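Local coordinates for conserved protein with 2 CBS domains (Pyrobaculum aerophilum, PDB 2RIF), which binds AMP in the cleft between its paired CBS domains and probably acts as a nucleotide-sensing regulatory module, at the adenosine monophosphate site. Residues are numbered along the deposited sequence; one frame, centred on the assembly and turned at random. Chains: chain A/B, Conserved protein with 2 CBS domains.

Site 1 and site 2 are the two AMP pockets of one CBS pair; the centres of their C-alpha atoms lie about 10 Å apart. They share A:Leu38 and A:His103. The imidazole of A:His103 lies between the two phosphates and gives each one ring N-H. Holding both at once would need both nitrogens protonated, so the phosphates probably favour the imidazolium, though protonation is not seen. A:Leu38 turns its carbonyl to the adenine N6 of site 1 in a weak bond and its side chain to site 2. B:Arg57 joins site 1 and B:Arg120 site 2, so binding is likely felt across the dimer contact of the deposited assembly.

Site 1: the adenosine monophosphate site. Residues chain A 12-16, 35-38, 103, 116, 118, 120-121; chain B 57. With AMP (adenosine monophosphate), chain C.
AMP fills a deep slot of the CBS pair, with its adenine inward and its phosphate toward the second chain. One wall is A:Val116 of strand 113-118. Its CB lies over the six-membered ring of AMP, 3.6 Å from the centroid, and CG1 over the five-membered ring. CG1 is anti to the backbone N (chi1 169°), so both methyl branches lie against the purine. The floor is the 14-16 loop. A:Val16 N gives AMP N1 a nearly straight bond of 2.8 Å (178° at H), and N6 makes weak bonds to the carbonyls of A:Val16 and A:Leu38. This pattern probably selects adenine, with the N1 bond the firm part. Opposite A:Val116, A:Val36 sets CG1 against the ribose C5'. A:Arg13 lays one guanidinium face over the ribose O4' without a hydrogen bond.

A:Asp121 grips the sugar. AMP O2' faces both carboxylate oxygens on their syn sides, A:Asp121 OD2 at 2.6 Å, a forked contact sharing one hydroxyl hydrogen. OD1 also accepts O3', from above the carboxylate plane. The backbone N of A:Ser118 holds OD2 and so fixes the carboxylate. An alanine in place of A:Asp121 would remove both carboxylate acceptors and would probably loosen the ribose.

A:Gly37 N meets AMP O2P at 2.8 Å, and A:His103 NE2 reaches AMP O2P in its ring plane at 3.3 Å. A:Ser118 OG, anti to its backbone N, binds AMP O3P at 2.7 Å, and a water bridges the two. A:Arg120 and B:Arg57 close the end as a lid, tip to tip. Both NH2 groups bind AMP O1P, B:Arg57 NH2 at 2.8 Å and in its guanidinium plane. The protein hides 448 of the 470 Å² of AMP, so little is left to solvent. Chain A builds almost all of the pocket; B:Arg57 reaches the phosphate in the deposited assembly, so AMP may link nucleotide state to the dimer.

Site 2: the adenosine monophosphate site. Residues chain A 38, 53, 55, 57-58, 61, 78-81, 101-105; chain B 120. With AMP (adenosine monophosphate), chain D.
This is the second nucleotide pocket of the CBS pair, and its ribose-phosphate motif is the Ser-x-x-Asp of CBS domains, formed by A:Ser55 at the end of strand 50-55 and A:Asp58 at the start of helix 56-64. A:Ser55 OG, anti to the backbone N (chi1 168°), gives AMP O3P of the phosphate a short bond of 2.5 Å. The same OG accepts the backbone N of A:Arg57, which fixes its rotation. A:Asp58, in the first turn of the helix, takes the ribose diol with both oxygens. OD1 receives O3' from above the carboxylate plane. A:Asp58 OD2 receives AMP O2' on its syn lone pair at 2.6 Å and the backbone N of A:Ser55 on its anti lone pair. A:Asn78 ND2 meets AMP O2' from another side, 2.7 Å away, with the hydroxyl oxygen in the amide plane. O2' is thus both donor and acceptor.

The adenine lies between two branched side chains. A:Val53 puts CG2 over the six-membered ring of AMP, 3.4 Å from the centroid; this methyl sits in the crowded position between backbone N and carbonyl carbon. On the other side, A:Ile101 sets CG2 over the five-membered ring, while its CD1 reaches on toward C5 and C6. A:Leu38 brings CD1 to N7 and C8. The base edge is read by the backbone of A:Ile81: A:Ile81 N binds AMP N1 at 2.8 Å, and the carbonyl takes N6 on an in-plane lone pair. A weak bond from N6 to the carbonyl of A:His103 adds to this.

At the phosphate, A:His103 ND1 points in its ring plane at AMP O2P, 2.8 Å away and nearly straight (167° at H). The backbone N of A:Arg102 binds the same oxygen. The A:Arg102 side chain bends at chi3 (-63°) to bring A:Arg102 NE within 2.7 Å of AMP O1P in a salt bridge. B:Arg120 crosses A:Arg102 at about a right angle, and B:Arg120 NH2 forms a longer salt bridge to AMP O1P at 4.0 Å.

Site 1: the adenosine monophosphate site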
loop_
_atom_site.group_PDB
_atom_site.type_symbol
_atom_site.label_atom_id
_atom_site.label_comp_id
_atom_site.label_asym_id
_atom_site.label_seq_id
_atom_site.Cartn_x
_atom_site.Cartn_y
_atom_site.Cartn_z
ATOM N N LYS A 12 7.293 -15.549 -5.423
ATOM C CA LYS A 12 8.241 -16.075 -4.433
ATOM C C LYS A 12 7.575 -16.617 -3.160
ATOM O O LYS A 12 8.271 -16.981 -2.209
ATOM C CB LYS A 12 9.271 -14.997 -4.056
ATOM C CG LYS A 12 8.674 -13.675 -3.556
ATOM C CD LYS A 12 8.561 -12.634 -4.664
ATOM C CE LYS A 12 9.911 -11.999 -4.988
ATOM N NZ LYS A 12 9.794 -10.915 -6.003
ATOM N N ARG A 13 6.243 -16.690 -3.141
ATOM C CA ARG A 13 5.514 -17.083 -1.935
ATOM C C ARG A 13 4.171 -17.743 -2.258
ATOM O O ARG A 13 3.516 -17.359 -3.229
ATOM C CB ARG A 13 5.279 -15.847 -1.065
ATOM C CG ARG A 13 4.786 -16.133 0.352
ATOM C CD ARG A 13 4.415 -14.860 1.119
ATOM N NE ARG A 13 5.376 -13.770 0.929
ATOM C CZ ARG A 13 5.516 -12.725 1.743
ATOM N NH1 ARG A 13 4.761 -12.591 2.830
ATOM N NH2 ARG A 13 6.427 -11.799 1.463
ATOM N N PRO A 14 3.757 -18.741 -1.448
ATOM C CA PRO A 14 2.422 -19.312 -1.624
ATOM C C PRO A 14 1.330 -18.295 -1.277
ATOM O O PRO A 14 1.520 -17.495 -0.359
ATOM C CB PRO A 14 2.390 -20.481 -0.631
ATOM C CG PRO A 14 3.792 -20.729 -0.246
ATOM C CD PRO A 14 4.520 -19.442 -0.399
ATOM N N PRO A 15 0.189 -18.339 -1.990
ATOM C CA PRO A 15 -0.868 -17.340 -1.813
ATOM C C PRO A 15 -1.425 -17.266 -0.389
ATOM O O PRO A 15 -1.781 -18.293 0.191
ATOM C CB PRO A 15 -1.956 -17.797 -2.793
ATOM C CG PRO A 15 -1.686 -19.234 -3.032
ATOM C CD PRO A 15 -0.204 -19.388 -2.947
ATOM N N VAL A 16 -1.481 -16.054 0.158
ATOM C CA VAL A 16 -2.087 -15.802 1.459
ATOM C C VAL A 16 -3.584 -15.637 1.241
ATOM O O VAL A 16 -4.015 -14.693 0.577
ATOM C CB VAL A 16 -1.524 -14.521 2.106
ATOM C CG1 VAL A 16 -2.276 -14.190 3.389
ATOM C CG2 VAL A 16 -0.033 -14.676 2.374
ATOM N N ARG A 35 2.493 -10.463 7.014
ATOM C CA ARG A 35 3.108 -9.174 6.667
ATOM C C ARG A 35 2.894 -8.805 5.195
ATOM O O ARG A 35 3.844 -8.514 4.462
ATOM C CB ARG A 35 4.596 -9.153 7.040
ATOM C CG ARG A 35 4.835 -9.262 8.535
ATOM C CD ARG A 35 6.303 -9.140 8.891
ATOM N NE ARG A 35 6.510 -9.250 10.335
ATOM C CZ ARG A 35 6.319 -8.266 11.215
ATOM N NH1 ARG A 35 5.911 -7.061 10.824
ATOM N NH2 ARG A 35 6.539 -8.490 12.507
ATOM N N VAL A 36 1.629 -8.819 4.784
ATOM C CA VAL A 36 1.239 -8.482 3.419
ATOM C C VAL A 36 0.093 -7.470 3.433
ATOM O O VAL A 36 -0.559 -7.264 4.460
ATOM C CB VAL A 36 0.823 -9.739 2.623
ATOM C CG1 VAL A 36 1.995 -10.709 2.517
ATOM C CG2 VAL A 36 -0.381 -10.414 3.267
ATOM N N GLY A 37 -0.142 -6.843 2.286
ATOM C CA GLY A 37 -1.145 -5.791 2.168
ATOM C C GLY A 37 -2.501 -6.270 1.685
ATOM O O GLY A 37 -3.495 -5.563 1.841
ATOM N N LEU A 38 -2.542 -7.467 1.104
ATOM C CA LEU A 38 -3.763 -8.007 0.511
ATOM C C LEU A 38 -3.967 -9.463 0.911
ATOM O O LEU A 38 -3.002 -10.190 1.150
ATOM C CB LEU A 38 -3.679 -7.908 -1.014
ATOM C CG LEU A 38 -4.951 -8.159 -1.829
ATOM C CD1 LEU A 38 -5.721 -6.858 -2.038
ATOM C CD2 LEU A 38 -4.606 -8.788 -3.170
ATOM N N HIS A 103 -1.854 -4.375 -6.170
ATOM C CA HIS A 103 -1.806 -5.838 -6.220
ATOM C C HIS A 103 -2.551 -6.367 -7.438
ATOM O O HIS A 103 -3.473 -5.723 -7.942
ATOM C CB HIS A 103 -2.437 -6.458 -4.967
ATOM C CG HIS A 103 -1.712 -6.144 -3.696
ATOM N ND1 HIS A 103 -1.959 -5.004 -2.962
ATOM C CD2 HIS A 103 -0.761 -6.831 -3.019
ATOM C CE1 HIS A 103 -1.184 -4.997 -1.893
ATOM N NE2 HIS A 103 -0.447 -6.094 -1.903
ATOM N N VAL A 116 -0.084 -14.113 -5.789
ATOM C CA VAL A 116 -0.418 -12.694 -5.811
ATOM C C VAL A 116 0.839 -11.868 -6.045
ATOM O O VAL A 116 1.857 -12.073 -5.388
ATOM C CB VAL A 116 -1.072 -12.253 -4.491
ATOM C CG1 VAL A 116 -1.181 -10.728 -4.417
ATOM C CG2 VAL A 116 -2.438 -12.906 -4.327
ATOM N N SER A 118 2.607 -7.947 -6.376
ATOM C CA SER A 118 2.480 -6.632 -5.748
ATOM C C SER A 118 3.307 -5.587 -6.486
ATOM O O SER A 118 4.278 -5.916 -7.166
ATOM C CB SER A 118 2.937 -6.716 -4.286
ATOM O OG SER A 118 3.183 -5.436 -3.732
ATOM N N ARG A 120 5.294 -3.780 -5.147
ATOM C CA ARG A 120 6.603 -3.937 -4.517
ATOM C C ARG A 120 7.527 -4.837 -5.352
ATOM O O ARG A 120 8.738 -4.616 -5.402
ATOM C CB ARG A 120 6.418 -4.526 -3.112
ATOM C CG ARG A 120 7.481 -4.140 -2.112
ATOM C CD ARG A 120 7.242 -4.825 -0.773
ATOM N NE ARG A 120 6.003 -4.382 -0.130
ATOM C CZ ARG A 120 5.879 -3.327 0.678
ATOM N NH1 ARG A 120 6.921 -2.554 0.975
ATOM N NH2 ARG A 120 4.691 -3.038 1.199
ATOM N N ASP A 121 6.946 -5.842 -6.009
ATOM C CA ASP A 121 7.703 -6.789 -6.840
ATOM C C ASP A 121 8.227 -6.168 -8.133
ATOM O O ASP A 121 9.323 -6.500 -8.586
ATOM C CB ASP A 121 6.833 -7.995 -7.216
ATOM C CG ASP A 121 6.339 -8.766 -6.011
ATOM O OD1 ASP A 121 7.133 -8.984 -5.070
ATOM O OD2 ASP A 121 5.155 -9.166 -6.014
ATOM N N ARG B 57 -0.929 0.423 7.168
ATOM C CA ARG B 57 -0.210 -0.776 7.622
ATOM C C ARG B 57 -0.048 -0.767 9.139
ATOM O O ARG B 57 -0.189 -1.803 9.784
ATOM C CB ARG B 57 1.168 -0.844 6.949
ATOM C CG ARG B 57 2.098 -2.014 7.362
ATOM C CD ARG B 57 1.629 -3.400 6.886
ATOM N NE ARG B 57 1.379 -3.460 5.443
ATOM C CZ ARG B 57 2.128 -4.090 4.534
ATOM N NH1 ARG B 57 3.237 -4.754 4.859
ATOM N NH2 ARG B 57 1.750 -4.046 3.262
HETATM P P AMP C . 2.854 -6.400 0.170
HETATM O O1P AMP C . 3.078 -5.643 1.447
HETATM O O2P AMP C . 1.673 -7.337 0.230
HETATM O O3P AMP C . 2.935 -5.571 -1.085
HETATM O "O5'" AMP C . 4.182 -7.305 0.088
HETATM C "C5'" AMP C . 4.212 -8.694 0.400
HETATM C "C4'" AMP C . 4.999 -9.438 -0.673
HETATM O "O4'" AMP C . 4.524 -10.785 -0.740
HETATM C "C3'" AMP C . 4.856 -8.832 -2.066
HETATM O "O3'" AMP C . 6.119 -8.349 -2.534
HETATM C "C2'" AMP C . 4.305 -9.944 -2.938
HETATM O "O2'" AMP C . 5.307 -10.504 -3.789
HETATM C "C1'" AMP C . 3.837 -11.014 -1.969
HETATM N N9 AMP C . 2.375 -10.958 -1.714
HETATM C C8 AMP C . 1.596 -9.867 -1.580
HETATM N N7 AMP C . 0.304 -10.223 -1.341
HETATM C C5 AMP C . 0.254 -11.568 -1.316
HETATM C C6 AMP C . -0.777 -12.612 -1.115
HETATM N N6 AMP C . -2.067 -12.276 -0.889
HETATM N N1 AMP C . -0.385 -13.907 -1.176
HETATM C C2 AMP C . 0.897 -14.262 -1.405
HETATM N N3 AMP C . 1.877 -13.367 -1.593
HETATM C C4 AMP C . 1.624 -12.039 -1.561
HETATM O O HOH W 1 2.011 -3.413 -2.268
#

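Site 2: the adenosine monophosphate site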
loop_
_atom_site.group_PDB
_atom_site.type_symbol
_atom_site.label_atom_id
_atom_site.label_comp_id
_atom_site.label_asym_id
_atom_site.label_seq_id
_atom_site.Cartn_x
_atom_site.Cartn_y
_atom_site.Cartn_z
ATOM N N LEU A 38 -2.542 -7.467 1.104
ATOM C CA LEU A 38 -3.763 -8.007 0.511
ATOM C C LEU A 38 -3.967 -9.463 0.911
ATOM O O LEU A 38 -3.002 -10.190 1.150
ATOM C CB LEU A 38 -3.679 -7.908 -1.014
ATOM C CG LEU A 38 -4.951 -8.159 -1.829
ATOM C CD1 LEU A 38 -5.721 -6.858 -2.038
ATOM C CD2 LEU A 38 -4.606 -8.788 -3.170
ATOM N N VAL A 53 -10.993 -10.161 -2.989
ATOM C CA VAL A 53 -9.761 -9.749 -2.329
ATOM C C VAL A 53 -10.076 -8.703 -1.267
ATOM O O VAL A 53 -11.008 -7.906 -1.422
ATOM C CB VAL A 53 -8.730 -9.164 -3.320
ATOM C CG1 VAL A 53 -8.280 -10.225 -4.306
ATOM C CG2 VAL A 53 -9.298 -7.944 -4.043
ATOM N N SER A 55 -7.932 -5.847 1.056
ATOM C CA SER A 55 -6.696 -5.149 1.395
ATOM C C SER A 55 -6.798 -4.511 2.772
ATOM O O SER A 55 -7.892 -4.309 3.301
ATOM C CB SER A 55 -6.390 -4.058 0.363
ATOM O OG SER A 55 -5.363 -3.193 0.822
ATOM N N ARG A 57 -6.266 -1.527 3.163
ATOM C CA ARG A 57 -6.999 -0.308 2.813
ATOM C C ARG A 57 -8.491 -0.464 3.108
ATOM O O ARG A 57 -9.133 0.476 3.577
ATOM C CB ARG A 57 -6.788 -0.000 1.327
ATOM C CG ARG A 57 -7.594 1.179 0.742
ATOM C CD ARG A 57 -6.975 2.568 0.935
ATOM N NE ARG A 57 -5.535 2.628 0.644
ATOM C CZ ARG A 57 -4.913 3.617 0.001
ATOM N NH1 ARG A 57 -5.580 4.656 -0.502
ATOM N NH2 ARG A 57 -3.599 3.541 -0.170
ATOM N N ASP A 58 -9.039 -1.646 2.822
ATOM C CA ASP A 58 -10.460 -1.925 3.064
ATOM C C ASP A 58 -10.731 -2.018 4.563
ATOM O O ASP A 58 -11.744 -1.524 5.049
ATOM C CB ASP A 58 -10.897 -3.225 2.382
ATOM C CG ASP A 58 -10.640 -3.221 0.888
ATOM O OD1 ASP A 58 -11.049 -2.259 0.205
ATOM O OD2 ASP A 58 -10.033 -4.191 0.394
ATOM N N ARG A 61 -10.876 1.490 6.123
ATOM C CA ARG A 61 -12.187 2.129 5.980
ATOM C C ARG A 61 -13.191 1.556 6.976
ATOM O O ARG A 61 -14.021 2.287 7.517
ATOM C CB ARG A 61 -12.727 1.973 4.561
ATOM C CG ARG A 61 -11.866 2.629 3.501
ATOM C CD ARG A 61 -12.652 2.877 2.232
ATOM N NE ARG A 61 -11.786 3.080 1.069
ATOM C CZ ARG A 61 -11.415 2.128 0.211
ATOM N NH1 ARG A 61 -10.625 2.440 -0.812
ATOM N NH2 ARG A 61 -11.821 0.868 0.360
ATOM N N ASN A 78 -13.383 -6.932 -2.701
ATOM C CA ASN A 78 -13.525 -6.551 -4.112
ATOM C C ASN A 78 -13.418 -7.739 -5.060
ATOM O O ASN A 78 -12.761 -8.732 -4.747
ATOM C CB ASN A 78 -12.447 -5.535 -4.496
ATOM C CG ASN A 78 -12.827 -4.117 -4.144
ATOM O OD1 ASN A 78 -13.903 -3.643 -4.514
ATOM N ND2 ASN A 78 -11.944 -3.421 -3.437
ATOM N N SER A 79 -14.051 -7.616 -6.226
ATOM C CA SER A 79 -13.965 -8.630 -7.276
ATOM C C SER A 79 -12.525 -8.702 -7.784
ATOM O O SER A 79 -11.968 -7.678 -8.172
ATOM C CB SER A 79 -14.906 -8.283 -8.434
ATOM O OG SER A 79 -15.003 -9.356 -9.355
ATOM N N PRO A 80 -11.921 -9.905 -7.802
ATOM C CA PRO A 80 -10.490 -10.006 -8.098
ATOM C C PRO A 80 -10.078 -9.555 -9.502
ATOM O O PRO A 80 -10.612 -10.054 -10.492
ATOM C CB PRO A 80 -10.196 -11.505 -7.928
ATOM C CG PRO A 80 -11.373 -12.079 -7.241
ATOM C CD PRO A 80 -12.529 -11.235 -7.632
ATOM N N ILE A 81 -9.132 -8.617 -9.566
ATOM C CA ILE A 81 -8.521 -8.200 -10.824
ATOM C C ILE A 81 -7.327 -9.119 -11.043
ATOM O O ILE A 81 -6.366 -9.083 -10.279
ATOM C CB ILE A 81 -8.059 -6.733 -10.782
ATOM C CG1 ILE A 81 -9.261 -5.811 -10.564
ATOM C CG2 ILE A 81 -7.341 -6.359 -12.075
ATOM C CD1 ILE A 81 -8.900 -4.338 -10.425
ATOM N N ILE A 101 -4.437 0.253 -8.240
ATOM C CA ILE A 101 -4.270 -0.794 -7.229
ATOM C C ILE A 101 -2.795 -1.172 -7.140
ATOM O O ILE A 101 -2.032 -0.939 -8.080
ATOM C CB ILE A 101 -5.136 -2.054 -7.528
ATOM C CG1 ILE A 101 -4.798 -2.659 -8.897
ATOM C CG2 ILE A 101 -6.622 -1.711 -7.450
ATOM C CD1 ILE A 101 -5.665 -3.843 -9.275
ATOM N N ARG A 102 -2.396 -1.743 -6.008
ATOM C CA ARG A 102 -1.004 -2.126 -5.783
ATOM C C ARG A 102 -0.837 -3.644 -5.716
ATOM O O ARG A 102 0.199 -4.141 -5.264
ATOM C CB ARG A 102 -0.486 -1.469 -4.503
ATOM C CG ARG A 102 -0.490 0.063 -4.557
ATOM C CD ARG A 102 -0.124 0.712 -3.221
ATOM N NE ARG A 102 -1.095 0.391 -2.176
ATOM C CZ ARG A 102 -1.104 0.925 -0.957
ATOM N NH1 ARG A 102 -0.190 1.818 -0.588
ATOM N NH2 ARG A 102 -2.040 0.548 -0.095
ATOM N N HIS A 103 -1.854 -4.375 -6.170
ATOM C CA HIS A 103 -1.806 -5.838 -6.220
ATOM C C HIS A 103 -2.551 -6.367 -7.438
ATOM O O HIS A 103 -3.473 -5.723 -7.942
ATOM C CB HIS A 103 -2.437 -6.458 -4.967
ATOM C CG HIS A 103 -1.712 -6.144 -3.696
ATOM N ND1 HIS A 103 -1.959 -5.004 -2.962
ATOM C CD2 HIS A 103 -0.761 -6.831 -3.019
ATOM C CE1 HIS A 103 -1.184 -4.997 -1.893
ATOM N NE2 HIS A 103 -0.447 -6.094 -1.903
ATOM N N VAL A 104 -2.140 -7.544 -7.901
ATOM C CA VAL A 104 -2.862 -8.284 -8.937
ATOM C C VAL A 104 -2.819 -9.775 -8.596
ATOM O O VAL A 104 -1.765 -10.309 -8.245
ATOM C CB VAL A 104 -2.277 -8.054 -10.351
ATOM C CG1 VAL A 104 -2.500 -6.618 -10.795
ATOM C CG2 VAL A 104 -0.801 -8.406 -10.394
ATOM N N VAL A 105 -3.970 -10.432 -8.691
ATOM C CA VAL A 105 -4.091 -11.846 -8.354
ATOM C C VAL A 105 -3.674 -12.701 -9.546
ATOM O O VAL A 105 -4.321 -12.675 -10.591
ATOM C CB VAL A 105 -5.538 -12.212 -7.963
ATOM C CG1 VAL A 105 -5.638 -13.691 -7.605
ATOM C CG2 VAL A 105 -6.016 -11.343 -6.807
ATOM N N ARG B 120 3.457 4.740 -5.922
ATOM C CA ARG B 120 2.456 4.927 -6.972
ATOM C C ARG B 120 2.875 5.996 -7.986
ATOM O O ARG B 120 2.653 5.840 -9.186
ATOM C CB ARG B 120 1.127 5.332 -6.321
ATOM C CG ARG B 120 -0.105 5.023 -7.131
ATOM C CD ARG B 120 -1.351 5.528 -6.420
ATOM N NE ARG B 120 -1.598 4.825 -5.161
ATOM C CZ ARG B 120 -2.232 3.659 -5.034
ATOM N NH1 ARG B 120 -2.703 3.015 -6.099
ATOM N NH2 ARG B 120 -2.389 3.131 -3.823
HETATM P P AMP D . -4.066 -1.855 -2.335
HETATM O O1P AMP D . -3.680 -0.417 -2.551
HETATM O O2P AMP D . -3.558 -2.790 -3.402
HETATM O O3P AMP D . -3.836 -2.359 -0.933
HETATM O "O5'" AMP D . -5.674 -1.858 -2.487
HETATM C "C5'" AMP D . -6.440 -0.650 -2.581
HETATM C "C4'" AMP D . -7.874 -0.953 -2.992
HETATM O "O4'" AMP D . -7.876 -1.678 -4.225
HETATM C "C3'" AMP D . -8.589 -1.822 -1.974
HETATM O "O3'" AMP D . -9.948 -1.399 -1.834
HETATM C "C2'" AMP D . -8.495 -3.221 -2.541
HETATM O "O2'" AMP D . -9.597 -4.045 -2.154
HETATM C "C1'" AMP D . -8.439 -2.981 -4.044
HETATM N N9 AMP D . -7.606 -3.999 -4.725
HETATM C C8 AMP D . -6.282 -4.189 -4.564
HETATM N N7 AMP D . -5.828 -5.203 -5.340
HETATM C C5 AMP D . -6.884 -5.677 -6.019
HETATM C C6 AMP D . -7.113 -6.743 -7.012
HETATM N N6 AMP D . -6.093 -7.520 -7.436
HETATM N N1 AMP D . -8.375 -6.908 -7.468
HETATM C C2 AMP D . -9.400 -6.139 -7.048
HETATM N N3 AMP D . -9.257 -5.152 -6.152
HETATM C C4 AMP D . -8.050 -4.879 -5.611
HETATM O O HOH W 2 -4.177 0.950 -4.351
#